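Local coordinates for probable glucarate dehydratase (Mycobacterium smegmatis str. MC2 155, PDB 3VDG), which probably dehydrates glucarate or a related acid sugar, as a metal-dependent lyase of the enolase superfamily, at residues P168-L173 with P240-P245; F174-A179 with W373-E378; R203-Y208 with A234-H239; A227-L232 with G263-L268. One frame throughout, in Å; residues are numbered along the deposited sequence.

Contact 1: residues P168-L173 with P240-P245. With NA (sodium ion), chain C.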
# COMPACT_ATOMS: atom_id res chain seq x y z
N PRO A 168 14.38 -15.84 4.91
CA PRO A 168 15.81 -16.05 4.70
C PRO A 168 16.61 -14.75 4.81
O PRO A 168 16.14 -13.70 4.37
CB PRO A 168 15.88 -16.62 3.27
CG PRO A 168 14.64 -16.11 2.61
CD PRO A 168 13.59 -16.04 3.69
N PHE A 169 17.78 -14.83 5.44
CA PHE A 169 18.66 -13.69 5.60
C PHE A 169 20.01 -13.98 4.95
O PHE A 169 20.35 -15.14 4.68
CB PHE A 169 18.86 -13.37 7.07
CG PHE A 169 17.67 -12.75 7.73
CD1 PHE A 169 17.59 -11.37 7.91
CD2 PHE A 169 16.61 -13.54 8.16
CE1 PHE A 169 16.47 -10.78 8.51
CE2 PHE A 169 15.50 -12.97 8.77
CZ PHE A 169 15.43 -11.59 8.94
N SER A 170 20.77 -12.92 4.71
CA SER A 170 22.11 -13.07 4.13
C SER A 170 23.20 -12.97 5.20
O SER A 170 22.96 -12.47 6.30
CB SER A 170 22.35 -12.01 3.06
OG SER A 170 22.24 -10.72 3.63
N ALA A 171 24.38 -13.47 4.86
CA ALA A 171 25.59 -13.30 5.67
C ALA A 171 26.16 -11.92 5.30
O ALA A 171 26.50 -11.68 4.14
CB ALA A 171 26.60 -14.38 5.29
N TYR A 172 26.24 -11.01 6.27
CA TYR A 172 26.67 -9.64 6.00
C TYR A 172 28.15 -9.51 6.38
O TYR A 172 28.48 -9.33 7.55
CB TYR A 172 25.81 -8.67 6.83
CG TYR A 172 25.75 -7.25 6.29
CD1 TYR A 172 26.78 -6.72 5.51
CD2 TYR A 172 24.66 -6.42 6.57
CE1 TYR A 172 26.73 -5.43 5.01
CE2 TYR A 172 24.60 -5.12 6.08
CZ TYR A 172 25.63 -4.63 5.31
OH TYR A 172 25.58 -3.35 4.82
N LEU A 173 29.05 -9.65 5.40
CA LEU A 173 30.50 -9.66 5.61
C LEU A 173 31.10 -8.23 5.56
O LEU A 173 30.66 -7.40 4.77
CB LEU A 173 31.17 -10.51 4.51
CG LEU A 173 30.61 -11.92 4.29
CD1 LEU A 173 31.46 -12.73 3.31
CD2 LEU A 173 30.47 -12.68 5.61
N PRO A 240 24.08 -16.98 -3.63
CA PRO A 240 23.99 -15.67 -4.27
C PRO A 240 24.90 -14.66 -3.54
O PRO A 240 25.05 -14.74 -2.31
CB PRO A 240 22.51 -15.30 -4.11
CG PRO A 240 21.80 -16.62 -4.00
CD PRO A 240 22.75 -17.47 -3.20
N LEU A 241 25.49 -13.74 -4.31
CA LEU A 241 26.47 -12.78 -3.78
C LEU A 241 26.05 -11.36 -4.12
O LEU A 241 25.50 -11.09 -5.19
CB LEU A 241 27.87 -13.02 -4.40
CG LEU A 241 28.51 -14.39 -4.19
CD1 LEU A 241 29.85 -14.44 -4.89
CD2 LEU A 241 28.68 -14.71 -2.71
N ARG A 242 26.33 -10.43 -3.21
CA ARG A 242 26.04 -9.03 -3.46
C ARG A 242 27.22 -8.23 -2.99
O ARG A 242 27.90 -8.62 -2.05
CB ARG A 242 24.84 -8.59 -2.63
CG ARG A 242 23.61 -9.43 -2.83
CD ARG A 242 22.80 -9.36 -1.55
NE ARG A 242 21.62 -10.19 -1.63
CZ ARG A 242 20.70 -10.27 -0.68
NH1 ARG A 242 20.83 -9.56 0.44
NH2 ARG A 242 19.66 -11.06 -0.86
N LEU A 243 27.43 -7.09 -3.63
CA LEU A 243 28.53 -6.22 -3.25
C LEU A 243 27.96 -4.81 -3.09
O LEU A 243 27.14 -4.38 -3.90
CB LEU A 243 29.61 -6.24 -4.34
CG LEU A 243 30.82 -5.30 -4.23
CD1 LEU A 243 31.59 -5.57 -2.94
CD2 LEU A 243 31.72 -5.49 -5.46
N ASP A 244 28.41 -4.10 -2.06
CA ASP A 244 27.86 -2.79 -1.73
C ASP A 244 28.97 -1.85 -1.28
O ASP A 244 29.41 -1.93 -0.13
CB ASP A 244 26.84 -2.95 -0.61
CG ASP A 244 26.34 -1.62 -0.07
OD1 ASP A 244 26.53 -0.56 -0.71
OD2 ASP A 244 25.74 -1.65 1.02
N PRO A 245 29.46 -1.00 -2.18
CA PRO A 245 30.54 -0.10 -1.76
C PRO A 245 30.02 1.26 -1.28
O PRO A 245 30.81 2.20 -1.21
CB PRO A 245 31.33 0.09 -3.05
CG PRO A 245 30.25 0.10 -4.10
CD PRO A 245 29.23 -0.93 -3.63
NA NA C . 23.33 -1.26 0.92
O HOH W 1 24.22 0.80 0.17
O HOH W 2 23.60 -1.51 3.19

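Contact 2: residues F174-A179 with W373-E378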
# COMPACT_ATOMS: atom_id res chain seq x y z
N PHE A 174 32.11 -7.99 6.39
CA PHE A 174 32.80 -6.70 6.45
C PHE A 174 34.31 -6.95 6.53
O PHE A 174 34.77 -7.84 7.24
CB PHE A 174 32.45 -5.97 7.74
CG PHE A 174 31.07 -5.35 7.75
CD1 PHE A 174 29.95 -6.12 8.05
CD2 PHE A 174 30.91 -3.99 7.53
CE1 PHE A 174 28.69 -5.55 8.10
CE2 PHE A 174 29.65 -3.40 7.58
CZ PHE A 174 28.54 -4.19 7.87
N TYR A 175 35.08 -6.13 5.83
CA TYR A 175 36.49 -5.97 6.21
C TYR A 175 36.48 -5.41 7.64
O TYR A 175 35.62 -4.58 7.97
CB TYR A 175 37.14 -4.97 5.25
CG TYR A 175 37.22 -5.50 3.83
CD1 TYR A 175 38.12 -6.51 3.50
CD2 TYR A 175 36.36 -5.04 2.85
CE1 TYR A 175 38.20 -7.01 2.20
CE2 TYR A 175 36.43 -5.52 1.55
CZ TYR A 175 37.35 -6.51 1.24
OH TYR A 175 37.43 -6.99 -0.05
N LYS A 176 37.40 -5.87 8.49
CA LYS A 176 37.44 -5.40 9.87
C LYS A 176 38.85 -5.52 10.45
O LYS A 176 39.61 -6.41 10.07
CB LYS A 176 36.45 -6.21 10.76
CG LYS A 176 36.80 -7.69 10.88
CD LYS A 176 35.75 -8.51 11.66
CE LYS A 176 35.68 -8.10 13.12
NZ LYS A 176 36.99 -8.26 13.83
N TRP A 177 39.19 -4.62 11.37
CA TRP A 177 40.38 -4.81 12.19
C TRP A 177 40.17 -5.94 13.15
O TRP A 177 39.04 -6.39 13.33
CB TRP A 177 40.65 -3.57 13.02
CG TRP A 177 40.88 -2.31 12.24
CD1 TRP A 177 41.37 -2.16 10.94
CD2 TRP A 177 40.66 -0.95 12.72
NE1 TRP A 177 41.45 -0.84 10.60
CE2 TRP A 177 41.04 -0.06 11.63
CE3 TRP A 177 40.20 -0.40 13.90
CZ2 TRP A 177 40.94 1.31 11.74
CZ3 TRP A 177 40.10 0.99 14.00
CH2 TRP A 177 40.47 1.82 12.94
N ALA A 178 41.24 -6.38 13.81
CA ALA A 178 41.15 -7.49 14.75
C ALA A 178 40.46 -7.04 16.03
O ALA A 178 39.81 -7.84 16.71
CB ALA A 178 42.54 -8.03 15.06
N ALA A 179 40.63 -5.77 16.38
CA ALA A 179 40.20 -5.28 17.68
C ALA A 179 40.02 -3.80 17.57
O ALA A 179 40.61 -3.17 16.72
CB ALA A 179 41.27 -5.57 18.72
N TRP A 373 22.78 -9.14 12.53
CA TRP A 373 22.68 -10.06 13.69
C TRP A 373 23.95 -10.74 14.18
O TRP A 373 24.21 -10.77 15.39
CB TRP A 373 21.61 -11.11 13.45
CG TRP A 373 21.06 -11.69 14.73
CD1 TRP A 373 21.23 -12.98 15.21
CD2 TRP A 373 20.21 -11.01 15.72
NE1 TRP A 373 20.57 -13.14 16.42
CE2 TRP A 373 19.94 -12.00 16.77
CE3 TRP A 373 19.67 -9.74 15.83
CZ2 TRP A 373 19.15 -11.71 17.87
CZ3 TRP A 373 18.88 -9.45 16.96
CH2 TRP A 373 18.63 -10.42 17.95
N PRO A 374 24.73 -11.37 13.28
CA PRO A 374 25.92 -12.10 13.75
C PRO A 374 26.93 -11.22 14.48
O PRO A 374 27.74 -11.72 15.25
CB PRO A 374 26.54 -12.63 12.45
CG PRO A 374 25.40 -12.68 11.48
CD PRO A 374 24.54 -11.51 11.83
N TRP A 375 26.86 -9.91 14.25
CA TRP A 375 27.85 -9.00 14.81
C TRP A 375 27.54 -8.57 16.20
O TRP A 375 28.37 -7.91 16.83
CB TRP A 375 28.01 -7.78 13.91
CG TRP A 375 28.52 -8.18 12.55
CD1 TRP A 375 27.86 -8.09 11.33
CD2 TRP A 375 29.83 -8.77 12.23
NE1 TRP A 375 28.65 -8.57 10.31
CE2 TRP A 375 29.85 -8.98 10.79
CE3 TRP A 375 30.95 -9.14 12.99
CZ2 TRP A 375 30.95 -9.54 10.15
CZ3 TRP A 375 32.05 -9.68 12.33
CH2 TRP A 375 32.05 -9.88 10.94
N ARG A 376 26.36 -8.89 16.71
CA ARG A 376 26.07 -8.54 18.12
C ARG A 376 25.92 -9.81 18.94
O ARG A 376 25.85 -10.91 18.37
CB ARG A 376 24.91 -7.53 18.27
CG ARG A 376 23.62 -7.83 17.49
CD ARG A 376 22.67 -8.76 18.22
NE ARG A 376 22.95 -10.16 17.92
CZ ARG A 376 22.71 -11.16 18.76
NH1 ARG A 376 22.17 -10.91 19.95
NH2 ARG A 376 23.01 -12.40 18.42
N HIS A 377 25.92 -9.67 20.27
CA HIS A 377 25.73 -10.84 21.15
C HIS A 377 24.94 -10.47 22.38
O HIS A 377 24.97 -11.18 23.38
CB HIS A 377 27.07 -11.45 21.55
CG HIS A 377 27.97 -10.48 22.27
ND1 HIS A 377 28.89 -9.73 21.63
CD2 HIS A 377 28.04 -10.12 23.62
CE1 HIS A 377 29.51 -8.93 22.52
NE2 HIS A 377 29.00 -9.18 23.73
N GLU A 378 24.25 -9.33 22.32
CA GLU A 378 23.39 -8.84 23.40
C GLU A 378 21.99 -8.57 22.84
O GLU A 378 21.82 -8.47 21.62
CB GLU A 378 23.97 -7.55 24.02
CG GLU A 378 25.32 -7.77 24.74
CD GLU A 378 26.20 -6.53 24.82
OE1 GLU A 378 26.67 -6.04 23.76
OE2 GLU A 378 26.44 -6.04 25.95

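Contact 3: residues R203-Y208 with A234-H239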
# COMPACT_ATOMS: atom_id res chain seq x y z
N ARG A 203 32.92 -18.99 9.05
CA ARG A 203 32.56 -18.95 10.45
C ARG A 203 31.09 -18.56 10.60
O ARG A 203 30.35 -19.17 11.35
CB ARG A 203 33.46 -17.97 11.20
CG ARG A 203 33.32 -18.00 12.72
CD ARG A 203 34.38 -17.14 13.39
NE ARG A 203 34.44 -17.34 14.84
CZ ARG A 203 33.78 -16.59 15.74
NH1 ARG A 203 33.01 -15.59 15.34
NH2 ARG A 203 33.89 -16.85 17.03
N MET A 204 30.68 -17.53 9.86
CA MET A 204 29.31 -17.02 9.98
C MET A 204 28.28 -18.01 9.43
O MET A 204 27.23 -18.27 10.04
CB MET A 204 29.20 -15.68 9.24
CG MET A 204 28.01 -14.84 9.67
SD MET A 204 27.88 -13.33 8.65
CE MET A 204 29.17 -12.34 9.38
N ILE A 205 28.58 -18.60 8.28
CA ILE A 205 27.66 -19.54 7.66
C ILE A 205 27.57 -20.89 8.39
O ILE A 205 26.50 -21.51 8.41
CB ILE A 205 28.00 -19.73 6.19
CG1 ILE A 205 27.66 -18.44 5.41
CG2 ILE A 205 27.24 -20.92 5.62
CD1 ILE A 205 28.30 -18.35 4.05
N ASP A 206 28.67 -21.35 8.99
CA ASP A 206 28.62 -22.53 9.87
C ASP A 206 27.67 -22.28 11.03
O ASP A 206 26.95 -23.18 11.45
CB ASP A 206 30.01 -22.84 10.46
CG ASP A 206 30.93 -23.49 9.44
OD1 ASP A 206 30.45 -23.86 8.36
OD2 ASP A 206 32.15 -23.62 9.72
N GLU A 207 27.68 -21.07 11.57
CA GLU A 207 26.88 -20.76 12.75
C GLU A 207 25.40 -20.49 12.38
O GLU A 207 24.50 -20.98 13.06
CB GLU A 207 27.53 -19.61 13.52
CG GLU A 207 26.68 -18.90 14.56
CD GLU A 207 26.60 -19.65 15.88
OE1 GLU A 207 27.09 -20.79 15.96
OE2 GLU A 207 26.02 -19.08 16.83
N TYR A 208 25.14 -19.78 11.29
CA TYR A 208 23.78 -19.32 10.97
C TYR A 208 23.09 -20.01 9.81
O TYR A 208 21.87 -20.04 9.74
CB TYR A 208 23.77 -17.80 10.76
CG TYR A 208 24.04 -17.06 12.05
CD1 TYR A 208 23.01 -16.76 12.93
CD2 TYR A 208 25.33 -16.69 12.41
CE1 TYR A 208 23.25 -16.10 14.12
CE2 TYR A 208 25.57 -16.03 13.61
CZ TYR A 208 24.52 -15.73 14.45
OH TYR A 208 24.75 -15.07 15.64
N ALA A 234 34.18 -18.97 -5.30
CA ALA A 234 34.94 -20.23 -5.34
C ALA A 234 34.62 -21.08 -4.12
O ALA A 234 34.45 -22.30 -4.23
CB ALA A 234 36.44 -19.97 -5.43
N ALA A 235 34.55 -20.46 -2.95
CA ALA A 235 34.29 -21.23 -1.72
C ALA A 235 32.82 -21.65 -1.54
O ALA A 235 32.54 -22.65 -0.88
CB ALA A 235 34.77 -20.46 -0.51
N PHE A 236 31.89 -20.88 -2.13
CA PHE A 236 30.44 -21.05 -1.96
C PHE A 236 29.75 -20.95 -3.31
O PHE A 236 29.13 -19.94 -3.63
CB PHE A 236 29.90 -19.96 -1.01
CG PHE A 236 30.53 -19.97 0.35
CD1 PHE A 236 30.09 -20.84 1.33
CD2 PHE A 236 31.59 -19.13 0.64
CE1 PHE A 236 30.68 -20.86 2.59
CE2 PHE A 236 32.18 -19.14 1.90
CZ PHE A 236 31.73 -20.01 2.88
N PRO A 237 29.89 -22.01 -4.14
CA PRO A 237 29.46 -21.98 -5.55
C PRO A 237 27.98 -21.70 -5.74
O PRO A 237 27.58 -21.18 -6.78
CB PRO A 237 29.78 -23.40 -6.05
CG PRO A 237 30.83 -23.91 -5.11
CD PRO A 237 30.52 -23.29 -3.78
N ASP A 238 27.16 -22.04 -4.76
CA ASP A 238 25.71 -21.93 -4.94
C ASP A 238 25.11 -20.71 -4.23
O ASP A 238 23.92 -20.45 -4.35
CB ASP A 238 25.03 -23.22 -4.47
CG ASP A 238 25.41 -24.42 -5.33
OD1 ASP A 238 25.45 -24.27 -6.57
OD2 ASP A 238 25.67 -25.50 -4.76
N HIS A 239 25.92 -19.96 -3.49
CA HIS A 239 25.43 -18.80 -2.76
C HIS A 239 25.28 -17.57 -3.61
O HIS A 239 26.23 -17.15 -4.26
CB HIS A 239 26.34 -18.49 -1.59
CG HIS A 239 26.19 -19.43 -0.42
ND1 HIS A 239 26.38 -20.76 -0.53
CD2 HIS A 239 25.86 -19.19 0.91
CE1 HIS A 239 26.17 -21.35 0.66
NE2 HIS A 239 25.86 -20.39 1.55

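Contact 4: residues A227-L232 with G263-L268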
# COMPACT_ATOMS: atom_id res chain seq x y z
N ALA A 227 38.32 -9.41 -6.12
CA ALA A 227 39.03 -10.62 -5.75
C ALA A 227 38.38 -11.31 -4.56
O ALA A 227 38.30 -12.53 -4.55
CB ALA A 227 40.50 -10.32 -5.48
N ALA A 228 37.91 -10.55 -3.57
CA ALA A 228 37.22 -11.18 -2.46
C ALA A 228 35.92 -11.78 -2.95
O ALA A 228 35.54 -12.89 -2.55
CB ALA A 228 36.96 -10.18 -1.32
N VAL A 229 35.22 -11.06 -3.83
CA VAL A 229 33.97 -11.60 -4.36
C VAL A 229 34.21 -12.94 -5.08
O VAL A 229 33.51 -13.93 -4.84
CB VAL A 229 33.23 -10.58 -5.25
CG1 VAL A 229 32.06 -11.27 -5.94
CG2 VAL A 229 32.70 -9.43 -4.38
N GLU A 230 35.22 -12.98 -5.95
CA GLU A 230 35.52 -14.22 -6.68
C GLU A 230 35.96 -15.36 -5.76
O GLU A 230 35.64 -16.52 -6.02
CB GLU A 230 36.58 -13.99 -7.77
CG GLU A 230 36.45 -12.64 -8.44
CD GLU A 230 36.32 -12.75 -9.94
OE1 GLU A 230 35.61 -13.67 -10.40
OE2 GLU A 230 36.90 -11.90 -10.65
N ALA A 231 36.68 -15.04 -4.69
CA ALA A 231 37.05 -16.06 -3.72
C ALA A 231 35.82 -16.61 -3.01
O ALA A 231 35.74 -17.81 -2.72
CB ALA A 231 38.04 -15.51 -2.70
N LEU A 232 34.87 -15.73 -2.71
CA LEU A 232 33.62 -16.18 -2.11
C LEU A 232 32.91 -17.11 -3.07
O LEU A 232 32.39 -18.15 -2.65
CB LEU A 232 32.71 -14.99 -1.74
CG LEU A 232 33.23 -14.20 -0.53
CD1 LEU A 232 32.55 -12.84 -0.45
CD2 LEU A 232 33.01 -14.99 0.76
N GLY A 263 27.71 -12.23 -14.19
CA GLY A 263 27.40 -13.62 -13.87
C GLY A 263 27.80 -14.07 -12.47
O GLY A 263 27.58 -15.22 -12.10
N VAL A 264 28.38 -13.17 -11.69
CA VAL A 264 28.80 -13.51 -10.34
C VAL A 264 27.87 -12.91 -9.26
O VAL A 264 27.57 -13.57 -8.25
CB VAL A 264 30.25 -13.05 -10.06
CG1 VAL A 264 30.69 -13.49 -8.68
CG2 VAL A 264 31.20 -13.61 -11.11
N LEU A 265 27.40 -11.68 -9.47
CA LEU A 265 26.56 -10.99 -8.47
C LEU A 265 25.08 -11.15 -8.74
O LEU A 265 24.63 -11.05 -9.87
CB LEU A 265 26.86 -9.49 -8.44
CG LEU A 265 28.24 -9.04 -7.98
CD1 LEU A 265 28.32 -7.52 -8.06
CD2 LEU A 265 28.55 -9.53 -6.57
N GLU A 266 24.32 -11.36 -7.67
CA GLU A 266 22.87 -11.30 -7.75
C GLU A 266 22.40 -9.86 -7.97
O GLU A 266 21.51 -9.58 -8.77
CB GLU A 266 22.32 -11.86 -6.44
CG GLU A 266 20.82 -11.80 -6.33
CD GLU A 266 20.30 -12.56 -5.13
OE1 GLU A 266 20.62 -12.18 -3.97
OE2 GLU A 266 19.58 -13.55 -5.37
N TYR A 267 23.00 -8.91 -7.25
CA TYR A 267 22.84 -7.51 -7.64
C TYR A 267 24.02 -6.71 -7.11
O TYR A 267 24.78 -7.21 -6.29
CB TYR A 267 21.50 -6.91 -7.17
CG TYR A 267 21.14 -7.01 -5.68
CD1 TYR A 267 20.02 -7.73 -5.27
CD2 TYR A 267 21.86 -6.33 -4.70
CE1 TYR A 267 19.65 -7.81 -3.93
CE2 TYR A 267 21.51 -6.39 -3.35
CZ TYR A 267 20.40 -7.13 -2.97
OH TYR A 267 20.02 -7.21 -1.63
N LEU A 268 24.19 -5.50 -7.62
CA LEU A 268 25.25 -4.59 -7.18
C LEU A 268 24.61 -3.37 -6.52
O LEU A 268 23.82 -2.68 -7.17
CB LEU A 268 26.05 -4.14 -8.42
CG LEU A 268 27.17 -3.13 -8.20
CD1 LEU A 268 28.25 -3.76 -7.33
CD2 LEU A 268 27.75 -2.72 -9.55

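Contact 1: residues P168-L173 with P240-P245
Tyr172 and Asp244 face each other inside the barrel from strands that are not neighbours: Tyr172 OH stands 4.2 Å from Asp244 OD2, and no hydrogen bond joins the two segments. This is the enolase-type beta/alpha barrel. Strand 213-216 runs between the two strands and sends in Lys216, whose NZ hydrogen-bonds both Tyr172 OH and Asp244 OD2, so a third side chain ties the phenol to the carboxylate. The ring and carboxylate planes are turned 33° apart. The second pair lies nearer the start of the strands. Ser170 OG comes at an oblique angle to the Arg242 guanidinium, 3.7 Å from NH1, a van der Waals approach rather than a bond. Arg242 reaches inward on a chain extended from CG to NE, and its head is pinned on several sides: NE pairs with Glu266, NH1 with Asp370, and NH2 bonds Ala368 O. These partners fix the rotation of a buried charge and would be expected to balance it. Asp244 turns its CG anti to the backbone N (chi1 172°), which carries the carboxylate to the bound sodium ion. Glu269 and Asn292 complete the protein ligands; the sodium probably occupies the site of the magnesium used by enolase-superfamily enzymes. The two oxygens of Asp244 divide the work. OD2 binds sodium directly at 2.4 Å, whereas OD1 accepts a hydrogen bond of 2.8 Å from a water that is itself a sodium ligand, and also bonds Asn246 N. A second water is also a ligand, its oxygen 2.3 Å from the sodium ion.

Contact 2: residues F174-A179 with W373-E378
Phe174 and Trp375 meet as an offset edge-to-face pair, the edge of the phenylalanine directed at the face of the indole. The ring planes stand at 85°, and the centroid of the phenyl lies 5.3 Å from that of the five-membered ring. Contact is made by one side of the phenyl: Phe174 CD1 is 3.6 Å from Trp375 NE1, and Phe174 CE1 is 3.7 Å from the same nitrogen. NE1 spends its hydrogen on Tyr172 O, two residues before Phe174, and this bond fixes the rotation of the indole against the phenyl. Phe174 also stacks on Tyr172, so the aromatic chain runs on toward the metal site.

Aliphatic packing supplies the rest. Lys176 folds its methylenes against the six-membered end of the indole, with CD 3.9 Å from Trp375 CZ3 and CE 4.0 Å from the same atom. Its CG sits between the backbone N and the carbonyl carbon (chi1 64°), and bends at chi3 and chi4 then turn the amine away from the indole.

Polar bonds lie within each segment or beyond. Lys176 NZ bonds Trp177 O at 2.8 Å, in the carbonyl plane, and forms a salt bridge with Asp186. On the other segment, bonds from Arg376 NE to Trp373 O and from Arg376 NH1 to Glu378 O (3.0 Å) hold the guanidinium flat over the Trp373 ring; Arg376 N is the second donor to Trp373 O.

Phe174 lies about 4 Å from a bound acetate ion, nearest atoms, a position consistent with the wall of the active-site mouth at the C-terminal end of an enolase-type barrel.

Contact 3: residues R203-Y208 with A234-H239
Phe236 and His239 both receive the same methyl group, CD1 of Ile205, reaching over from helix 194-208. In sequence order, Phe236 comes first: it is the residue at which the chain leaves helical geometry after helix 222-235. Ile205 CD1 stands over one face of its ring in a CH-pi contact, 4.1 Å from the Phe236 ring centroid and 24° off the normal. The methyl is displaced toward the rim, which makes Phe236 CE1 its nearest ring atom, at 3.8 Å from Ile205 CD1. Ile205 and Phe236 approach from opposite directions, and the extended branch of the isoleucine (chi2 163°) gives CD1 the reach it needs.

Pro237 and Asp238 then form the middle of a type I beta turn, closed by His239 N bonding Phe236 O at 3.2 Å. The turn brings one face of the His239 imidazole against the phenyl, with Phe236 CD1 4.0 Å from the imidazole plane, toward its rim. Ile205 CD1 approaches this second ring obliquely, 4.0 Å from His239 NE2. That nitrogen also makes a weak hydrogen bond with Phe210 O, in the loop that follows helix 194-208.

Ile213 of strand 213-216 touches Ile205, Phe236 and His239. The last turns of helix 194-208 thus pack on the turn that follows helix 222-235, over strand 213-216, as in the outer helical layer of a beta/alpha barrel.

Contact 4: residues A227-L232 with G263-L268
Val229, on the inner side of helix 222-235, meets Val264 and Leu265, just ahead of strand 267-269, a helix-to-sheet contact of the enolase-type beta/alpha barrel. From CB the valine points at the other segment, yet Val229 CB itself keeps its distance, 5.0 Å from Leu265 CD2. The touching falls to one branch. Val229 CG1 is turned anti to the backbone N (chi1 171°) and drops between two methyls: Val264 CG1 at 3.8 Å and Leu265 CD2 at 4.0 Å. Val264 CG1 and Leu265 CD2 are themselves 5.0 Å apart, so the valine tip rests in the notch they form. The other branch, Val229 CG2, stays farther off, 4.7 Å from Leu265 CD2.

The two partners come in differently. Val264 crosses Val229 obliquely, while Leu265 arrives at about a right angle: its CD1 continues the chain (chi2 179°), and the side branch CD2 turns to the valine. Leu241, on the neighbouring strand 241-244, touches both Val229 and Val264, and Leu243 backs Leu265. The close contacts are all aliphatic, and no hydrogen bond crosses.

The next residue of the helix, the exposed Glu230, adds a looser touch. Glu230 starts off to one side, but its carboxylate swings back toward the other segment, bringing Glu230 OE1 to 4.5 Å from Val264 CG2.

How the contacts relate
From the N terminus, contact 1 opens at residues 168-173 on the first barrel strand, and contact 2 at 174-179 just beyond it. Contact 3 starts on helix 194-208 and contact 4 on helix 222-235. Contact 3 closes first, at 234-239, within the spans of both contact 1 and contact 2. Contact 1 closes next, at 240-245; contact 4 follows at 263-268, crossing contacts 1 and 3 but falling within contact 2. Contact 2 closes last, at 373-378, crossing contact 1. Together they tie the barrel interior, its outer helices and its mouth. Met204 of segment 203-208 packs on residues of contacts 1 and 2, while Glu266 joins contact 4 to Arg242.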